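Topoisomerase I-like protein (PDB 2B9S) forms the large, DNA-gripping subunit of a heterodimeric type IB topoisomerase that relaxes supercoiled DNA by transiently nicking and resealing one strand. Local coordinates at residues Thr61-Met66 with Pro160-Gly165. Numbering follows the deposited sequence.
Sequences TMFAVM and PGLFRG. With nucleotides of chain C.
Met62, on helix 54-64, comes closest to the short strand 161-162 at Gly161, with the two CA atoms 6.5 Å apart. The contact is mostly apolar, side chain against side chain and against backbone. Met62 points toward the strand, and its chain is extended beyond CG. With SD anti to CA (chi2 170°), the sulfur lies by the backbone of Gly161, 3.8 Å from CA. CE, anti to CB (chi3 -168°), reaches Pro160 and sits 3.9 Å from its CB. Nearer its root, Met62 crosses Leu162 obliquely, with CB 3.9 Å from Leu162 CG.

Leu162 projects back toward the helix. Its CD1 branch packs on the backbone of Phe63, 3.6 Å from N, and also lies at the edge of the Phe63 ring, near its plane. CD2 turns to the sulfur of Met62. Phe77 and Phe81 of helix 75-89 also touch Leu162. Phe81 stacks with the ring of Phe63 as well.

Met66 and Arg164 meet tip to tip. Met66 bends at its last torsion (chi3 69°), and CE approaches Arg164 NH1 to 3.3 Å. The methyl stands oblique to the guanidinium, and SD also lies near NH1. Arg164 NH2 has a long, weak ion pair with a DNA phosphate.

The edge of the Phe163 ring is turned to the DNA. Its CZ lies 3.4 Å from OP2 of DA14 of chain C, which sits in the ring plane. CE2 is near O5' of DA13 of chain C. Segment 160-165 thus packs on helix 54-64 through Leu162 and borders the DNA backbone through Phe163, consistent with the DNA-binding region of eukaryotic topoisomerase I, whose clamp encloses the duplex.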
loop_
_atom_site.group_PDB
_atom_site.type_symbol
_atom_site.label_atom_id
_atom_site.label_comp_id
_atom_site.label_asym_id
_atom_site.label_seq_id
_atom_site.Cartn_x
_atom_site.Cartn_y
_atom_site.Cartn_z
ATOM N N THR D 61 5.514 -7.707 -26.765
ATOM C CA THR D 61 6.482 -6.641 -26.514
ATOM C C THR D 61 6.646 -6.423 -25.013
ATOM O O THR D 61 7.725 -6.104 -24.556
ATOM C CB THR D 61 6.066 -5.287 -27.249
ATOM O OG1 THR D 61 5.913 -5.527 -28.656
ATOM C CG2 THR D 61 7.095 -4.156 -27.050
ATOM N N MET D 62 5.563 -6.562 -24.264
ATOM C CA MET D 62 5.576 -6.413 -22.805
ATOM C C MET D 62 6.603 -7.346 -22.128
ATOM O O MET D 62 7.395 -6.916 -21.296
ATOM C CB MET D 62 4.181 -6.687 -22.250
ATOM C CG MET D 62 3.204 -5.561 -22.366
ATOM S SD MET D 62 1.562 -6.164 -21.928
ATOM C CE MET D 62 0.613 -4.736 -22.511
ATOM N N PHE D 63 6.582 -8.607 -22.531
ATOM C CA PHE D 63 7.522 -9.643 -22.118
ATOM C C PHE D 63 8.944 -9.449 -22.671
ATOM O O PHE D 63 9.918 -9.441 -21.901
ATOM C CB PHE D 63 6.962 -10.996 -22.588
ATOM C CG PHE D 63 7.758 -12.210 -22.125
ATOM C CD1 PHE D 63 7.751 -12.608 -20.786
ATOM C CD2 PHE D 63 8.489 -12.964 -23.037
ATOM C CE1 PHE D 63 8.461 -13.725 -20.362
ATOM C CE2 PHE D 63 9.209 -14.103 -22.616
ATOM C CZ PHE D 63 9.185 -14.478 -21.280
ATOM N N ALA D 64 9.053 -9.309 -23.998
ATOM C CA ALA D 64 10.334 -9.119 -24.714
ATOM C C ALA D 64 11.239 -8.075 -24.089
ATOM O O ALA D 64 12.452 -8.245 -24.013
ATOM C CB ALA D 64 10.076 -8.763 -26.214
ATOM N N VAL D 65 10.612 -6.987 -23.680
ATOM C CA VAL D 65 11.211 -5.777 -23.118
ATOM C C VAL D 65 11.747 -6.001 -21.684
ATOM O O VAL D 65 12.642 -5.272 -21.199
ATOM C CB VAL D 65 10.090 -4.714 -23.185
ATOM C CG1 VAL D 65 9.934 -3.895 -21.920
ATOM C CG2 VAL D 65 10.177 -3.871 -24.469
ATOM N N MET D 66 11.228 -7.049 -21.031
ATOM C CA MET D 66 11.611 -7.406 -19.657
ATOM C C MET D 66 12.770 -8.399 -19.556
ATOM O O MET D 66 12.997 -8.945 -18.487
ATOM C CB MET D 66 10.398 -7.954 -18.895
ATOM C CG MET D 66 9.376 -6.884 -18.547
ATOM S SD MET D 66 8.044 -7.516 -17.504
ATOM C CE MET D 66 8.934 -7.828 -15.953
ATOM N N PRO D 160 -1.943 -1.043 -19.408
ATOM C CA PRO D 160 -1.863 -2.502 -19.413
ATOM C C PRO D 160 -0.428 -3.018 -19.192
ATOM O O PRO D 160 0.556 -2.336 -19.512
ATOM C CB PRO D 160 -2.380 -2.901 -20.802
ATOM C CG PRO D 160 -2.440 -1.612 -21.627
ATOM C CD PRO D 160 -2.491 -0.478 -20.659
ATOM N N GLY D 161 -0.310 -4.219 -18.643
ATOM C CA GLY D 161 1.009 -4.764 -18.427
ATOM C C GLY D 161 0.944 -6.142 -17.842
ATOM O O GLY D 161 -0.130 -6.626 -17.488
ATOM N N LEU D 162 2.104 -6.778 -17.773
ATOM C CA LEU D 162 2.262 -8.066 -17.103
ATOM C C LEU D 162 2.300 -7.844 -15.593
ATOM O O LEU D 162 3.135 -7.084 -15.088
ATOM C CB LEU D 162 3.541 -8.758 -17.608
ATOM C CG LEU D 162 3.613 -8.917 -19.129
ATOM C CD1 LEU D 162 4.897 -9.724 -19.576
ATOM C CD2 LEU D 162 2.268 -9.529 -19.640
ATOM N N PHE D 163 1.367 -8.469 -14.888
ATOM C CA PHE D 163 1.209 -8.318 -13.426
ATOM C C PHE D 163 2.476 -8.537 -12.595
ATOM O O PHE D 163 3.041 -9.629 -12.590
ATOM C CB PHE D 163 0.108 -9.254 -12.914
ATOM C CG PHE D 163 -0.127 -9.165 -11.414
ATOM C CD1 PHE D 163 0.072 -10.273 -10.589
ATOM C CD2 PHE D 163 -0.536 -7.975 -10.838
ATOM C CE1 PHE D 163 -0.149 -10.190 -9.230
ATOM C CE2 PHE D 163 -0.765 -7.873 -9.473
ATOM C CZ PHE D 163 -0.572 -8.978 -8.668
ATOM N N ARG D 164 2.888 -7.499 -11.865
ATOM C CA ARG D 164 4.093 -7.566 -11.041
ATOM C C ARG D 164 3.792 -7.874 -9.584
ATOM O O ARG D 164 3.814 -6.999 -8.712
ATOM C CB ARG D 164 5.001 -6.341 -11.260
ATOM C CG ARG D 164 5.680 -6.437 -12.635
ATOM C CD ARG D 164 5.994 -5.108 -13.280
ATOM N NE ARG D 164 7.353 -4.694 -12.991
ATOM C CZ ARG D 164 8.332 -4.550 -13.877
ATOM N NH1 ARG D 164 8.140 -4.773 -15.171
ATOM N NH2 ARG D 164 9.523 -4.158 -13.447
ATOM N N GLY D 165 3.511 -9.152 -9.335
ATOM C CA GLY D 165 3.256 -9.615 -7.991
ATOM C C GLY D 165 4.519 -9.703 -7.164
ATOM O O GLY D 165 5.581 -10.071 -7.658
ATOM P P DA C 13 -0.929 -3.459 -9.769
ATOM O OP1 DA C 13 -0.311 -3.578 -11.101
ATOM O OP2 DA C 13 -2.368 -3.584 -9.631
ATOM O "O5'" DA C 13 -0.252 -4.526 -8.771
ATOM C "C5'" DA C 13 1.155 -4.536 -8.518
ATOM C "C4'" DA C 13 1.378 -4.767 -7.038
ATOM O "O4'" DA C 13 1.196 -3.547 -6.280
ATOM C "C3'" DA C 13 0.436 -5.781 -6.397
ATOM O "O3'" DA C 13 1.281 -6.634 -5.684
ATOM C "C2'" DA C 13 -0.546 -4.932 -5.542
ATOM C "C1'" DA C 13 0.360 -3.770 -5.147
ATOM N N9 DA C 13 -0.352 -2.518 -4.884
ATOM C C8 DA C 13 -1.172 -1.882 -5.785
ATOM N N7 DA C 13 -1.708 -0.789 -5.318
ATOM C C5 DA C 13 -1.170 -0.679 -4.034
ATOM C C6 DA C 13 -1.353 0.287 -3.008
ATOM N N6 DA C 13 -2.109 1.375 -3.160
ATOM N N1 DA C 13 -0.717 0.103 -1.836
ATOM C C2 DA C 13 0.082 -0.989 -1.691
ATOM N N3 DA C 13 0.322 -1.964 -2.577
ATOM C C4 DA C 13 -0.339 -1.753 -3.739
ATOM P P DA C 14 0.723 -7.840 -4.788
ATOM O OP1 DA C 14 1.788 -8.856 -4.730
ATOM O OP2 DA C 14 -0.581 -8.245 -5.306
ATOM O "O5'" DA C 14 0.550 -7.114 -3.389
ATOM C "C5'" DA C 14 1.629 -6.980 -2.452
ATOM C "C4'" DA C 14 1.022 -6.570 -1.123
ATOM O "O4'" DA C 14 0.286 -5.317 -1.255
ATOM C "C3'" DA C 14 -0.011 -7.550 -0.609
ATOM O "O3'" DA C 14 0.164 -7.660 0.795
ATOM C "C2'" DA C 14 -1.356 -6.894 -0.969
ATOM C "C1'" DA C 14 -1.036 -5.419 -0.723
ATOM N N9 DA C 14 -1.958 -4.433 -1.334
ATOM C C8 DA C 14 -2.539 -4.450 -2.588
ATOM N N7 DA C 14 -3.319 -3.401 -2.858
ATOM C C5 DA C 14 -3.256 -2.652 -1.679
ATOM C C6 DA C 14 -3.834 -1.420 -1.275
ATOM N N6 DA C 14 -4.657 -0.668 -2.018
ATOM N N1 DA C 14 -3.558 -0.961 -0.038
ATOM C C2 DA C 14 -2.726 -1.658 0.752
ATOM N N3 DA C 14 -2.118 -2.822 0.472
ATOM C C4 DA C 14 -2.421 -3.270 -0.756
#